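Local coordinates for phenylalanine ammonia-lyase (Rhodosporidium toruloides, PDB 1Y2M), which catalyses the non-oxidative deamination of L-phenylalanine and L-tyrosine to trans-cinnamic and p-coumaric acid, at the interface of chains A and B. Coordinates in Å, arbitrary orientation; residue numbers count along the deposited sequence, not the author numbering. Chains: chain A/B, Phenylalanine ammonia-lyase.

The interface of chains A and B. Residues chain A 36-38, 377-378, 381, 424; chain B 34, 377-378, 380-381, 384-385.
Helix 368-391 of one subunit meets its two-fold mate here, in a helix-to-helix subunit interface of this homotetrameric member of the PAL/histidase family, with A:Lys424 of helix 416-443 and the stretch A:His36 to A:Pro38 packed alongside; the contact helps join subunits within the dimer of dimers. Two reciprocal histidine-serine hydrogen bonds tie the helices together. A:His381 NE2 lies 2.8 Å from the hydroxyl B:Ser377 OG with an angle of 158° at the hydrogen, a somewhat bent bond, and B:His381 NE2 stands 2.8 Å from A:Ser377 OG; the donor is not settled in either pair. Both imidazoles have CG anti to the backbone N (chi1 -176° in A:His381, -173° in B:His381), which points each across to the partner helix. The two side chains slide past each other in opposite directions, each presenting its edge to the partner serine's CB in the ring plane. The charged contact is tip to tip: the ammonium A:Lys424 NZ, on a chain bent at chi3, forms a salt bridge of 2.8 Å with the carboxylate B:Asp378 OD1, which receives it on its syn lone pair. Water 2 also bonds to both groups and sits 3.6 Å above the plane of the A:His381 ring, over its centre. An alanine in place of B:Asp378 would remove this carboxylate and probably cost the salt bridge to A:Lys424 and one anchor of water 2. A second water-mediated link joins the A:His36 carbonyl to B:Ser377, water 1 lying 2.7 Å from A:His36 O and bonding to both the carbonyl and hydroxyl oxygens of the serine. Apolar packing flanks the polar core. A:Leu37 touches chiefly through CD2, which meets B:Ala384 CB at 3.9 Å and also B:Ile380 CG2 and the backbone of B:Gly34. A:Pro38 crosses B:His381 obliquely, its CD 3.8 Å from the imidazole CD2, while its CG reaches B:Val385 CG2.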
loop_
_atom_site.group_PDB
_atom_site.type_symbol
_atom_site.label_atom_id
_atom_site.label_comp_id
_atom_site.label_asym_id
_atom_site.label_seq_id
_atom_site.Cartn_x
_atom_site.Cartn_y
_atom_site.Cartn_z
ATOM N N HIS A 36 -18.769 15.391 -13.974
ATOM C CA HIS A 36 -17.574 15.645 -13.129
ATOM C C HIS A 36 -17.894 16.107 -11.709
ATOM O O HIS A 36 -17.022 16.083 -10.816
ATOM C CB HIS A 36 -16.645 16.680 -13.811
ATOM C CG HIS A 36 -15.955 16.156 -15.028
ATOM N ND1 HIS A 36 -16.369 16.474 -16.304
ATOM C CD2 HIS A 36 -14.845 15.400 -15.173
ATOM C CE1 HIS A 36 -15.567 15.887 -17.183
ATOM N NE2 HIS A 36 -14.639 15.227 -16.517
ATOM N N LEU A 37 -19.117 16.543 -11.481
ATOM C CA LEU A 37 -19.585 16.783 -10.125
ATOM C C LEU A 37 -20.835 15.990 -9.736
ATOM O O LEU A 37 -21.662 15.605 -10.593
ATOM C CB LEU A 37 -19.943 18.268 -9.999
ATOM C CG LEU A 37 -18.656 19.073 -10.205
ATOM C CD1 LEU A 37 -18.943 20.453 -10.824
ATOM C CD2 LEU A 37 -17.798 19.048 -8.891
ATOM N N PRO A 38 -21.025 15.808 -8.427
ATOM C CA PRO A 38 -22.325 15.245 -8.005
ATOM C C PRO A 38 -23.561 16.041 -8.501
ATOM O O PRO A 38 -23.607 17.261 -8.380
ATOM C CB PRO A 38 -22.242 15.311 -6.475
ATOM C CG PRO A 38 -20.695 15.410 -6.126
ATOM C CD PRO A 38 -20.151 16.162 -7.292
ATOM N N SER A 377 -20.446 8.208 -6.965
ATOM C CA SER A 377 -20.116 9.526 -7.521
ATOM C C SER A 377 -18.774 9.453 -8.273
ATOM O O SER A 377 -18.614 10.068 -9.341
ATOM C CB SER A 377 -20.063 10.595 -6.468
ATOM O OG SER A 377 -19.976 11.887 -7.077
ATOM N N ASP A 378 -17.814 8.689 -7.721
ATOM C CA ASP A 378 -16.537 8.493 -8.388
ATOM C C ASP A 378 -16.677 7.778 -9.730
ATOM O O ASP A 378 -16.019 8.113 -10.696
ATOM C CB ASP A 378 -15.575 7.704 -7.519
ATOM C CG ASP A 378 -14.998 8.516 -6.412
ATOM O OD1 ASP A 378 -15.202 9.752 -6.400
ATOM O OD2 ASP A 378 -14.319 7.930 -5.524
ATOM N N HIS A 381 -18.060 10.185 -12.178
ATOM C CA HIS A 381 -16.977 11.077 -12.560
ATOM C C HIS A 381 -16.038 10.411 -13.560
ATOM O O HIS A 381 -15.669 11.013 -14.555
ATOM C CB HIS A 381 -16.191 11.489 -11.294
ATOM C CG HIS A 381 -15.111 12.492 -11.559
ATOM N ND1 HIS A 381 -13.856 12.124 -11.985
ATOM C CD2 HIS A 381 -15.101 13.840 -11.461
ATOM C CE1 HIS A 381 -13.132 13.219 -12.175
ATOM N NE2 HIS A 381 -13.863 14.269 -11.857
ATOM N N LYS A 424 -9.195 5.292 -8.769
ATOM C CA LYS A 424 -10.393 5.513 -7.942
ATOM C C LYS A 424 -11.346 4.340 -8.042
ATOM O O LYS A 424 -11.963 3.950 -7.055
ATOM C CB LYS A 424 -11.127 6.806 -8.303
ATOM C CG LYS A 424 -10.292 8.070 -8.180
ATOM C CD LYS A 424 -11.177 9.345 -8.252
ATOM C CE LYS A 424 -12.100 9.369 -9.438
ATOM N NZ LYS A 424 -12.336 10.805 -9.780
ATOM N N GLY B 34 -18.303 23.888 -5.366
ATOM C CA GLY B 34 -17.499 22.832 -6.038
ATOM C C GLY B 34 -18.285 22.246 -7.205
ATOM O O GLY B 34 -19.434 22.702 -7.490
ATOM N N SER B 377 -9.398 17.999 -10.998
ATOM C CA SER B 377 -10.805 17.652 -11.054
ATOM C C SER B 377 -11.241 16.977 -9.764
ATOM O O SER B 377 -12.332 17.214 -9.295
ATOM C CB SER B 377 -11.165 16.781 -12.298
ATOM O OG SER B 377 -12.562 16.686 -12.447
ATOM N N ASP B 378 -10.370 16.122 -9.207
ATOM C CA ASP B 378 -10.651 15.432 -7.967
ATOM C C ASP B 378 -10.757 16.435 -6.832
ATOM O O ASP B 378 -11.658 16.316 -5.993
ATOM C CB ASP B 378 -9.563 14.409 -7.653
ATOM C CG ASP B 378 -9.684 13.176 -8.468
ATOM O OD1 ASP B 378 -10.721 12.967 -9.127
ATOM O OD2 ASP B 378 -8.719 12.353 -8.384
ATOM N N ILE B 380 -11.700 19.609 -7.032
ATOM C CA ILE B 380 -12.990 20.296 -7.216
ATOM C C ILE B 380 -14.216 19.424 -6.823
ATOM O O ILE B 380 -15.201 19.884 -6.219
ATOM C CB ILE B 380 -13.096 20.768 -8.668
ATOM C CG1 ILE B 380 -11.984 21.786 -8.957
ATOM C CG2 ILE B 380 -14.497 21.319 -9.013
ATOM C CD1 ILE B 380 -11.935 22.203 -10.417
ATOM N N HIS B 381 -14.127 18.140 -7.168
ATOM C CA HIS B 381 -15.151 17.188 -6.720
ATOM C C HIS B 381 -15.211 17.096 -5.194
ATOM O O HIS B 381 -16.295 17.251 -4.564
ATOM C CB HIS B 381 -14.833 15.807 -7.314
ATOM C CG HIS B 381 -15.891 14.781 -7.063
ATOM N ND1 HIS B 381 -15.963 14.062 -5.888
ATOM C CD2 HIS B 381 -16.884 14.310 -7.856
ATOM C CE1 HIS B 381 -16.974 13.202 -5.972
ATOM N NE2 HIS B 381 -17.545 13.334 -7.141
ATOM N N ALA B 384 -17.018 19.924 -3.730
ATOM C CA ALA B 384 -18.474 19.805 -3.793
ATOM C C ALA B 384 -18.993 18.881 -2.692
ATOM O O ALA B 384 -19.990 19.192 -2.028
ATOM C CB ALA B 384 -18.882 19.308 -5.128
ATOM N N VAL B 385 -18.299 17.767 -2.468
ATOM C CA VAL B 385 -18.720 16.780 -1.438
ATOM C C VAL B 385 -18.667 17.408 -0.035
ATOM O O VAL B 385 -19.626 17.330 0.779
ATOM C CB VAL B 385 -17.875 15.491 -1.551
ATOM C CG1 VAL B 385 -18.161 14.569 -0.403
ATOM C CG2 VAL B 385 -18.079 14.850 -2.895
HETATM O O HOH W 1 -14.942 17.789 -10.587
HETATM O O HOH W 2 -13.379 12.983 -8.326
#